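Local coordinates for bifunctional protein PutA (Bdellovibrio bacteriovorus, PDB 5UR2), which probably catalyses both steps of proline breakdown to glutamate, a flavin-dependent proline oxidation followed by NAD-dependent oxidation of glutamate semialdehyde, at residues B[488-493]-B[579-584]; B[754-759]-B[912-917]; B[917-920]-B[926-929]. All coordinates share one frame; numbering follows the deposited sequence.

Contact 1. Residues B[488-493]-B[579-584]; sequences EAKASL and QVLEVG
Leu-581 reaches out from helix 572-583 and sets its CD1 methyl against the last turn of helix 476-491. CD1 lies 3.6 Å from CB of Ala-489 and 3.8 Å from CG of Lys-490, so one methyl meets two consecutive residues. The other branch takes a smaller part: Leu-581 CD2 comes to 4.0 Å from Lys-490 CG. The lysine and leucine side chains run roughly at right angles, and the lysine offers its aliphatic root, not its charge. Bends at chi3 (72°) and chi4 (84°) turn the rest of the chain, and the NZ end makes a salt bridge with Glu-813. This is packing between helix 476-491 and helix 572-583, the latter in the aldehyde dehydrogenase region, apolar throughout and without a hydrogen bond from one segment to the other. The Ala-489 carbonyl oxygen accepts both the backbone N of Ser-492 and, at 2.9 Å, its OG, which sits in the carbonyl plane on a lone pair. On the other helix, next to Leu-581, Glu-582 takes the backbone N-H groups of Val-672 and Val-673 with its two carboxylate oxygens.

Contact 2. Residues B[754-759]-B[912-917]; sequences IIDNDA and PANINR
The amide of Asn-914 gives a short, nearly straight hydrogen bond to the carboxylate of Asp-756: ND2 to OD2 is 2.7 Å, with an N-H...O angle of 172°. Seen from the asparagine, the acceptor lies exactly in the amide plane; seen from the aspartate, the donor arrives on the syn side of OD2 but tilted out of the carboxylate plane. The two flat groups are twisted by 38°. Asp-756 holds its CG anti to the backbone N (chi1 -157°), which places OD2 within bonding distance of Asn-914 ND2, while Asn-914 has CG anti to its own carbonyl carbon, beside the backbone N. A water bridges the same pair, 2.7 Å from Asp-756 OD1, to which it donates, and weakly held by Asn-914 ND2. OD1 also accepts the N of Asn-757 at 2.7 Å, met from above the carboxylate plane, and OD2 has a second partner in Ser-909 OG. With both oxygens engaged, the carboxylate's rotation is well fixed, and the negative charge is probably stabilised by several N-H and O-H donors. Asp-756 opens a type I turn just after strand 751-755, which lies beside strand 901-908; Asn-914 belongs to the first turn of helix 912-921, which follows that neighbouring strand, and its side chain also touches Leu-889 of helix 889-896.

Contact 3. Residues B[917-920]-B[926-929]; sequences RVKE and NLYV
Leu-927 swings CG anti to its backbone N (chi1 -163°), sending the isobutyl group from strand 926-929 into helix 912-921, where its two methyls share the work. CD1 sits against the helix backbone, 3.4 Å from the carbonyl oxygen of Val-918 and 3.9 Å from CA of Lys-919. CD2 faces side chains instead: Val-918 CG1 and Lys-919 CG are each 4.3 Å from it. Lys-919 runs out almost fully extended, and its CE passes 4.4 Å from CG2 of Val-929, two residues farther along the strand. The helix is the connection of a beta-alpha-beta unit that leads from strand 901-908 to its parallel neighbour 926-929, and this contact seats its later turns on the second strand. Val-907, on the first strand, touches both Val-918 and Val-929. Strand 926-929 also pairs in parallel with a strand of the second subunit, so the sheet continues through the dimer interface, and Lys-919 NZ ends in a salt bridge with Glu-972 of that subunit. Between helix and strand themselves no hydrogen bond forms: the fit depends on methyls and methylenes, and the lysine divides its labour, apolar stem along strand 926-929 of its own chain, charged tip to the other subunit.

Contacts 2 and 3 are close neighbours, with centres about 10 Å apart. They use successive turns of helix 912-921, share Arg-917, and touch directly where Ile-915 CG2 packs 3.9 Å from Val-929 CG1; both reach the same mixed sheet of the aldehyde dehydrogenase region. Both also approach the second subunit, contact 2 through Ile-915 on its Arg-976, contact 3 far more extensively. Contact 1 stands apart, about 44 Å from contact 2 and 39 Å from contact 3 between centres, and across the chain's centre from contact 2. All three are away from the modified flavin's pocket and from the predicted catalytic residues Glu-746 and Cys-780.

Contact 1. Residues B[488-493]-B[579-584]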
ATOM      1  N   GLU B 488       8.882  38.623  23.448  1.00 30.42           N
ATOM      2  CA  GLU B 488       9.170  37.720  24.559  1.00 27.85           C
ATOM      3  C   GLU B 488      10.360  36.835  24.250  1.00 28.19           C
ATOM      4  O   GLU B 488      11.149  36.525  25.146  1.00 31.97           O
ATOM      5  CB  GLU B 488       7.944  36.869  24.886  1.00 32.24           C
ATOM      6  CG  GLU B 488       6.819  37.718  25.434  1.00 40.06           C
ATOM      7  CD  GLU B 488       5.551  36.949  25.697  1.00 41.27           C
ATOM      8  OE1 GLU B 488       5.493  35.745  25.386  1.00 40.68           O
ATOM      9  OE2 GLU B 488       4.610  37.568  26.225  1.00 46.61           O
ATOM     10  N   ALA B 489      10.500  36.403  22.993  1.00 24.73           N
ATOM     11  CA  ALA B 489      11.668  35.611  22.638  1.00 25.71           C
ATOM     12  C   ALA B 489      12.939  36.432  22.807  1.00 28.55           C
ATOM     13  O   ALA B 489      13.887  35.999  23.475  1.00 30.39           O
ATOM     14  CB  ALA B 489      11.538  35.083  21.210  1.00 24.54           C
ATOM     15  N   LYS B 490      12.949  37.655  22.264  1.00 20.66           N
ATOM     16  CA  LYS B 490      14.149  38.485  22.329  1.00 28.88           C
ATOM     17  C   LYS B 490      14.558  38.751  23.777  1.00 36.20           C
ATOM     18  O   LYS B 490      15.749  38.699  24.115  1.00 33.58           O
ATOM     19  CB  LYS B 490      13.910  39.802  21.590  1.00 35.62           C
ATOM     20  CG  LYS B 490      13.917  39.654  20.087  1.00 41.50           C
ATOM     21  CD  LYS B 490      13.107  40.745  19.387  1.00 47.14           C
ATOM     22  CE  LYS B 490      13.787  42.086  19.432  1.00 49.88           C
ATOM     23  NZ  LYS B 490      14.771  42.164  18.300  1.00 52.01           N
ATOM     24  N   ALA B 491      13.579  38.988  24.656  1.00 27.93           N
ATOM     25  CA  ALA B 491      13.869  39.224  26.058  1.00 28.69           C
ATOM     26  C   ALA B 491      14.346  37.968  26.776  1.00 28.74           C
ATOM     27  O   ALA B 491      14.858  38.079  27.889  1.00 34.51           O
ATOM     28  CB  ALA B 491      12.643  39.819  26.769  1.00 29.70           C
ATOM     29  N   SER B 492      14.186  36.783  26.190  1.00 30.13           N
ATOM     30  CA  SER B 492      14.686  35.569  26.824  1.00 31.15           C
ATOM     31  C   SER B 492      16.109  35.199  26.386  1.00 36.65           C
ATOM     32  O   SER B 492      16.667  34.225  26.904  1.00 33.27           O
ATOM     33  CB  SER B 492      13.744  34.391  26.541  1.00 29.45           C
ATOM     34  OG  SER B 492      14.019  33.791  25.283  1.00 35.94           O
ATOM     35  N   LEU B 493      16.712  35.950  25.462  1.00 35.73           N
ATOM     36  CA  LEU B 493      18.032  35.596  24.937  1.00 34.40           C
ATOM     37  C   LEU B 493      19.122  35.934  25.940  1.00 33.58           C
ATOM     38  O   LEU B 493      18.999  36.898  26.689  1.00 29.97           O
ATOM     39  CB  LEU B 493      18.313  36.306  23.610  1.00 30.03           C
ATOM     40  CG  LEU B 493      17.225  36.171  22.544  1.00 27.60           C
ATOM     41  CD1 LEU B 493      17.638  36.849  21.249  1.00 26.68           C
ATOM     42  CD2 LEU B 493      16.820  34.723  22.304  1.00 24.58           C
ATOM     43  N   GLN B 579      12.253  30.398  15.202  1.00 19.53           N
ATOM     44  CA  GLN B 579      12.812  30.215  13.870  1.00 19.61           C
ATOM     45  C   GLN B 579      13.171  31.549  13.231  1.00 17.77           C
ATOM     46  O   GLN B 579      14.175  31.649  12.514  1.00 22.50           O
ATOM     47  CB  GLN B 579      11.831  29.449  12.993  1.00 16.71           C
ATOM     48  CG  GLN B 579      11.457  28.119  13.564  1.00 21.17           C
ATOM     49  CD  GLN B 579      10.931  27.202  12.494  1.00 24.57           C
ATOM     50  OE1 GLN B 579      11.061  27.501  11.306  1.00 24.39           O
ATOM     51  NE2 GLN B 579      10.318  26.093  12.899  1.00 24.32           N
ATOM     52  N   VAL B 580      12.364  32.582  13.461  1.00 17.96           N
ATOM     53  CA  VAL B 580      12.708  33.901  12.932  1.00 17.50           C
ATOM     54  C   VAL B 580      14.064  34.349  13.473  1.00 26.02           C
ATOM     55  O   VAL B 580      14.939  34.791  12.718  1.00 25.64           O
ATOM     56  CB  VAL B 580      11.602  34.920  13.264  1.00 23.22           C
ATOM     57  CG1 VAL B 580      12.092  36.351  13.018  1.00 18.03           C
ATOM     58  CG2 VAL B 580      10.377  34.621  12.425  1.00 19.66           C
ATOM     59  N   LEU B 581      14.276  34.199  14.780  1.00 23.20           N
ATOM     60  CA  LEU B 581      15.472  34.767  15.402  1.00 28.08           C
ATOM     61  C   LEU B 581      16.703  33.870  15.244  1.00 27.03           C
ATOM     62  O   LEU B 581      17.795  34.378  14.977  1.00 22.01           O
ATOM     63  CB  LEU B 581      15.207  35.053  16.887  1.00 30.44           C
ATOM     64  CG  LEU B 581      14.175  36.141  17.220  1.00 25.25           C
ATOM     65  CD1 LEU B 581      13.881  36.166  18.695  1.00 27.66           C
ATOM     66  CD2 LEU B 581      14.736  37.496  16.791  1.00 28.45           C
ATOM     67  N   GLU B 582      16.561  32.546  15.407  1.00 18.65           N
ATOM     68  CA  GLU B 582      17.738  31.680  15.381  1.00 27.84           C
ATOM     69  C   GLU B 582      18.175  31.330  13.964  1.00 22.81           C
ATOM     70  O   GLU B 582      19.372  31.213  13.699  1.00 22.21           O
ATOM     71  CB  GLU B 582      17.484  30.382  16.158  1.00 28.70           C
ATOM     72  CG  GLU B 582      18.737  29.547  16.316  1.00 29.29           C
ATOM     73  CD  GLU B 582      18.482  28.146  16.858  1.00 35.96           C
ATOM     74  OE1 GLU B 582      17.348  27.648  16.757  1.00 30.25           O
ATOM     75  OE2 GLU B 582      19.425  27.527  17.399  1.00 36.36           O
ATOM     76  N   VAL B 583      17.233  31.160  13.039  1.00 18.91           N
ATOM     77  CA  VAL B 583      17.555  30.666  11.701  1.00 21.99           C
ATOM     78  C   VAL B 583      17.373  31.725  10.611  1.00 23.28           C
ATOM     79  O   VAL B 583      17.786  31.487   9.466  1.00 23.27           O
ATOM     80  CB  VAL B 583      16.729  29.402  11.375  1.00 29.21           C
ATOM     81  CG1 VAL B 583      17.297  28.658  10.200  1.00 34.29           C
ATOM     82  CG2 VAL B 583      16.690  28.488  12.580  1.00 30.92           C
ATOM     83  N   GLY B 584      16.808  32.895  10.925  1.00 25.40           N
ATOM     84  CA  GLY B 584      16.575  33.909   9.906  1.00 18.67           C
ATOM     85  C   GLY B 584      15.400  33.611   8.995  1.00 25.24           C
ATOM     86  O   GLY B 584      15.312  34.168   7.896  1.00 28.66           O
TER

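Contact 2. Residues B[754-759]-B[912-917]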
ATOM      1  N   ILE B 754      11.807  25.269 -16.498  1.00 29.64           N
ATOM      2  CA  ILE B 754      11.845  25.493 -17.940  1.00 30.73           C
ATOM      3  C   ILE B 754      10.739  26.471 -18.303  1.00 29.22           C
ATOM      4  O   ILE B 754       9.591  26.309 -17.868  1.00 31.11           O
ATOM      5  CB  ILE B 754      11.683  24.182 -18.724  1.00 33.01           C
ATOM      6  CG1 ILE B 754      12.783  23.192 -18.356  1.00 29.58           C
ATOM      7  CG2 ILE B 754      11.726  24.473 -20.238  1.00 22.84           C
ATOM      8  CD1 ILE B 754      12.564  21.819 -18.948  1.00 26.34           C
ATOM      9  N   ILE B 755      11.075  27.483 -19.093  1.00 29.53           N
ATOM     10  CA  ILE B 755      10.117  28.477 -19.559  1.00 26.13           C
ATOM     11  C   ILE B 755       9.878  28.246 -21.044  1.00 30.28           C
ATOM     12  O   ILE B 755      10.744  28.547 -21.873  1.00 28.79           O
ATOM     13  CB  ILE B 755      10.605  29.907 -19.313  1.00 27.24           C
ATOM     14  CG1 ILE B 755      11.035  30.092 -17.859  1.00 26.76           C
ATOM     15  CG2 ILE B 755       9.531  30.886 -19.735  1.00 28.62           C
ATOM     16  CD1 ILE B 755       9.945  29.826 -16.859  1.00 27.91           C
ATOM     17  N   ASP B 756       8.708  27.710 -21.385  1.00 35.16           N
ATOM     18  CA  ASP B 756       8.335  27.529 -22.779  1.00 33.70           C
ATOM     19  C   ASP B 756       8.025  28.880 -23.423  1.00 33.50           C
ATOM     20  O   ASP B 756       7.782  29.879 -22.746  1.00 36.42           O
ATOM     21  CB  ASP B 756       7.114  26.619 -22.895  1.00 30.90           C
ATOM     22  CG  ASP B 756       7.007  25.951 -24.252  1.00 32.48           C
ATOM     23  OD1 ASP B 756       7.827  26.274 -25.149  1.00 35.54           O
ATOM     24  OD2 ASP B 756       6.081  25.126 -24.425  1.00 29.76           O
ATOM     25  N   ASN B 757       8.033  28.896 -24.756  1.00 33.10           N
ATOM     26  CA  ASN B 757       7.811  30.142 -25.486  1.00 36.32           C
ATOM     27  C   ASN B 757       6.423  30.730 -25.236  1.00 37.42           C
ATOM     28  O   ASN B 757       6.245  31.950 -25.326  1.00 35.71           O
ATOM     29  CB  ASN B 757       8.014  29.903 -26.974  1.00 33.82           C
ATOM     30  CG  ASN B 757       9.470  29.782 -27.329  1.00 37.31           C
ATOM     31  OD1 ASN B 757      10.320  30.499 -26.787  1.00 34.14           O
ATOM     32  ND2 ASN B 757       9.779  28.852 -28.221  1.00 37.97           N
ATOM     33  N   ASP B 758       5.429  29.889 -24.955  1.00 24.83           N
ATOM     34  CA  ASP B 758       4.058  30.345 -24.741  1.00 30.42           C
ATOM     35  C   ASP B 758       3.707  30.495 -23.261  1.00 30.70           C
ATOM     36  O   ASP B 758       2.522  30.569 -22.918  1.00 35.08           O
ATOM     37  CB  ASP B 758       3.084  29.376 -25.419  1.00 26.55           C
ATOM     38  CG  ASP B 758       3.095  27.967 -24.787  1.00 32.94           C
ATOM     39  OD1 ASP B 758       3.824  27.717 -23.789  1.00 33.22           O
ATOM     40  OD2 ASP B 758       2.385  27.088 -25.322  1.00 31.86           O
ATOM     41  N   ALA B 759       4.703  30.535 -22.378  1.00 30.82           N
ATOM     42  CA  ALA B 759       4.412  30.546 -20.948  1.00 30.41           C
ATOM     43  C   ALA B 759       3.618  31.790 -20.560  1.00 26.63           C
ATOM     44  O   ALA B 759       3.811  32.878 -21.109  1.00 24.51           O
ATOM     45  CB  ALA B 759       5.709  30.475 -20.131  1.00 23.29           C
ATOM     46  N   PRO B 912      -0.136  21.450 -24.474  1.00 33.91           N
ATOM     47  CA  PRO B 912      -0.361  20.093 -23.937  1.00 37.70           C
ATOM     48  C   PRO B 912       0.726  19.094 -24.310  1.00 37.97           C
ATOM     49  O   PRO B 912       1.123  18.285 -23.465  1.00 33.66           O
ATOM     50  CB  PRO B 912      -1.723  19.715 -24.534  1.00 37.34           C
ATOM     51  CG  PRO B 912      -2.428  21.063 -24.706  1.00 35.80           C
ATOM     52  CD  PRO B 912      -1.332  22.011 -25.125  1.00 33.19           C
ATOM     53  N   ALA B 913       1.229  19.125 -25.546  1.00 36.98           N
ATOM     54  CA  ALA B 913       2.231  18.137 -25.952  1.00 34.79           C
ATOM     55  C   ALA B 913       3.581  18.409 -25.300  1.00 32.46           C
ATOM     56  O   ALA B 913       4.308  17.473 -24.952  1.00 36.74           O
ATOM     57  CB  ALA B 913       2.376  18.116 -27.479  1.00 32.65           C
ATOM     58  N   ASN B 914       3.948  19.682 -25.158  1.00 31.56           N
ATOM     59  CA  ASN B 914       5.174  20.020 -24.445  1.00 29.15           C
ATOM     60  C   ASN B 914       5.063  19.643 -22.972  1.00 33.25           C
ATOM     61  O   ASN B 914       6.021  19.132 -22.381  1.00 35.42           O
ATOM     62  CB  ASN B 914       5.476  21.514 -24.609  1.00 25.71           C
ATOM     63  CG  ASN B 914       5.992  21.859 -26.001  1.00 31.16           C
ATOM     64  OD1 ASN B 914       6.108  20.986 -26.862  1.00 31.76           O
ATOM     65  ND2 ASN B 914       6.290  23.141 -26.232  1.00 27.63           N
ATOM     66  N   ILE B 915       3.895  19.872 -22.368  1.00 32.91           N
ATOM     67  CA  ILE B 915       3.689  19.480 -20.978  1.00 28.80           C
ATOM     68  C   ILE B 915       3.834  17.971 -20.822  1.00 28.69           C
ATOM     69  O   ILE B 915       4.456  17.489 -19.868  1.00 26.68           O
ATOM     70  CB  ILE B 915       2.319  19.981 -20.474  1.00 28.87           C
ATOM     71  CG1 ILE B 915       2.344  21.500 -20.289  1.00 34.30           C
ATOM     72  CG2 ILE B 915       1.931  19.302 -19.142  1.00 20.20           C
ATOM     73  CD1 ILE B 915       0.969  22.142 -20.017  1.00 30.38           C
ATOM     74  N   ASN B 916       3.276  17.196 -21.752  1.00 29.28           N
ATOM     75  CA  ASN B 916       3.426  15.747 -21.642  1.00 30.37           C
ATOM     76  C   ASN B 916       4.882  15.311 -21.809  1.00 25.89           C
ATOM     77  O   ASN B 916       5.342  14.407 -21.101  1.00 31.42           O
ATOM     78  CB  ASN B 916       2.518  15.038 -22.644  1.00 35.11           C
ATOM     79  CG  ASN B 916       1.062  15.047 -22.203  1.00 49.00           C
ATOM     80  OD1 ASN B 916       0.758  15.146 -21.004  1.00 53.78           O
ATOM     81  ND2 ASN B 916       0.154  14.937 -23.163  1.00 53.62           N
ATOM     82  N   ARG B 917       5.629  15.941 -22.725  1.00 24.14           N
ATOM     83  CA  ARG B 917       7.041  15.578 -22.892  1.00 31.64           C
ATOM     84  C   ARG B 917       7.825  15.784 -21.604  1.00 29.62           C
ATOM     85  O   ARG B 917       8.639  14.935 -21.220  1.00 31.62           O
ATOM     86  CB  ARG B 917       7.692  16.388 -24.019  1.00 24.47           C
ATOM     87  CG  ARG B 917       7.410  15.876 -25.399  1.00 31.01           C
ATOM     88  CD  ARG B 917       8.426  16.436 -26.373  1.00 34.01           C
ATOM     89  NE  ARG B 917       9.782  15.951 -26.088  1.00 35.03           N
ATOM     90  CZ  ARG B 917      10.879  16.485 -26.614  1.00 32.92           C
ATOM     91  NH1 ARG B 917      10.777  17.519 -27.438  1.00 36.69           N
ATOM     92  NH2 ARG B 917      12.074  15.990 -26.326  1.00 34.14           N
TER
HETATM   93  O   HOH W   1       8.239  25.240 -27.593  1.00 43.26           O

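Contact 3. Residues B[917-920]-B[926-929]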
ATOM      1  N   ARG B 917       5.629  15.941 -22.725  1.00 24.14           N
ATOM      2  CA  ARG B 917       7.041  15.578 -22.892  1.00 31.64           C
ATOM      3  C   ARG B 917       7.825  15.784 -21.604  1.00 29.62           C
ATOM      4  O   ARG B 917       8.639  14.935 -21.220  1.00 31.62           O
ATOM      5  CB  ARG B 917       7.692  16.388 -24.019  1.00 24.47           C
ATOM      6  CG  ARG B 917       7.410  15.876 -25.399  1.00 31.01           C
ATOM      7  CD  ARG B 917       8.426  16.436 -26.373  1.00 34.01           C
ATOM      8  NE  ARG B 917       9.782  15.951 -26.088  1.00 35.03           N
ATOM      9  CZ  ARG B 917      10.879  16.485 -26.614  1.00 32.92           C
ATOM     10  NH1 ARG B 917      10.777  17.519 -27.438  1.00 36.69           N
ATOM     11  NH2 ARG B 917      12.074  15.990 -26.326  1.00 34.14           N
ATOM     12  N   VAL B 918       7.596  16.914 -20.930  1.00 23.34           N
ATOM     13  CA  VAL B 918       8.273  17.189 -19.674  1.00 21.23           C
ATOM     14  C   VAL B 918       7.887  16.139 -18.642  1.00 31.58           C
ATOM     15  O   VAL B 918       8.733  15.659 -17.875  1.00 31.60           O
ATOM     16  CB  VAL B 918       7.946  18.619 -19.189  1.00 27.71           C
ATOM     17  CG1 VAL B 918       8.508  18.880 -17.762  1.00 20.36           C
ATOM     18  CG2 VAL B 918       8.501  19.656 -20.164  1.00 24.09           C
ATOM     19  N   LYS B 919       6.600  15.784 -18.586  1.00 26.49           N
ATOM     20  CA  LYS B 919       6.168  14.750 -17.652  1.00 30.83           C
ATOM     21  C   LYS B 919       6.904  13.441 -17.895  1.00 29.59           C
ATOM     22  O   LYS B 919       7.313  12.767 -16.948  1.00 33.40           O
ATOM     23  CB  LYS B 919       4.663  14.538 -17.750  1.00 27.09           C
ATOM     24  CG  LYS B 919       3.839  15.583 -17.017  1.00 22.08           C
ATOM     25  CD  LYS B 919       2.376  15.345 -17.353  1.00 27.24           C
ATOM     26  CE  LYS B 919       1.452  16.337 -16.698  1.00 32.14           C
ATOM     27  NZ  LYS B 919       0.091  16.196 -17.302  1.00 38.22           N
ATOM     28  N   GLU B 920       7.094  13.072 -19.155  1.00 33.61           N
ATOM     29  CA  GLU B 920       7.701  11.785 -19.464  1.00 33.92           C
ATOM     30  C   GLU B 920       9.221  11.823 -19.495  1.00 26.62           C
ATOM     31  O   GLU B 920       9.837  10.758 -19.451  1.00 31.64           O
ATOM     32  CB  GLU B 920       7.192  11.248 -20.812  1.00 39.68           C
ATOM     33  CG  GLU B 920       5.719  10.841 -20.812  1.00 41.19           C
ATOM     34  N   ASN B 926      10.109  15.322  -7.928  1.00 21.07           N
ATOM     35  CA  ASN B 926       8.949  16.193  -7.773  1.00 22.74           C
ATOM     36  C   ASN B 926       8.906  17.113  -8.978  1.00 23.96           C
ATOM     37  O   ASN B 926       9.751  18.008  -9.114  1.00 21.17           O
ATOM     38  CB  ASN B 926       8.996  16.997  -6.478  1.00 18.08           C
ATOM     39  CG  ASN B 926       8.555  16.188  -5.280  1.00 24.29           C
ATOM     40  OD1 ASN B 926       9.344  15.458  -4.668  1.00 21.92           O
ATOM     41  ND2 ASN B 926       7.279  16.301  -4.946  1.00 26.48           N
ATOM     42  N   LEU B 927       7.937  16.865  -9.851  1.00 16.86           N
ATOM     43  CA  LEU B 927       7.763  17.588 -11.097  1.00 17.31           C
ATOM     44  C   LEU B 927       6.574  18.526 -10.956  1.00 25.10           C
ATOM     45  O   LEU B 927       5.508  18.112 -10.488  1.00 27.21           O
ATOM     46  CB  LEU B 927       7.536  16.606 -12.243  1.00 17.68           C
ATOM     47  CG  LEU B 927       7.707  17.083 -13.671  1.00 32.94           C
ATOM     48  CD1 LEU B 927       8.245  15.918 -14.528  1.00 41.82           C
ATOM     49  CD2 LEU B 927       6.407  17.605 -14.201  1.00 29.69           C
ATOM     50  N   TYR B 928       6.741  19.774 -11.379  1.00 23.07           N
ATOM     51  CA  TYR B 928       5.676  20.765 -11.272  1.00 21.04           C
ATOM     52  C   TYR B 928       5.358  21.352 -12.634  1.00 21.54           C
ATOM     53  O   TYR B 928       6.264  21.647 -13.420  1.00 24.37           O
ATOM     54  CB  TYR B 928       6.052  21.897 -10.294  1.00 19.59           C
ATOM     55  CG  TYR B 928       6.238  21.399  -8.890  1.00 22.86           C
ATOM     56  CD1 TYR B 928       5.151  21.285  -8.034  1.00 22.28           C
ATOM     57  CD2 TYR B 928       7.496  21.005  -8.427  1.00 26.12           C
ATOM     58  CE1 TYR B 928       5.299  20.811  -6.757  1.00 20.85           C
ATOM     59  CE2 TYR B 928       7.658  20.543  -7.143  1.00 23.10           C
ATOM     60  CZ  TYR B 928       6.553  20.450  -6.313  1.00 23.62           C
ATOM     61  OH  TYR B 928       6.692  19.991  -5.035  1.00 22.15           O
ATOM     62  N   VAL B 929       4.068  21.551 -12.898  1.00 24.93           N
ATOM     63  CA  VAL B 929       3.599  22.161 -14.139  1.00 19.63           C
ATOM     64  C   VAL B 929       2.831  23.429 -13.790  1.00 23.30           C
ATOM     65  O   VAL B 929       1.848  23.385 -13.034  1.00 21.81           O
ATOM     66  CB  VAL B 929       2.745  21.188 -14.967  1.00 20.12           C
ATOM     67  CG1 VAL B 929       2.244  21.848 -16.242  1.00 22.67           C
ATOM     68  CG2 VAL B 929       3.569  19.957 -15.316  1.00 21.13           C
TER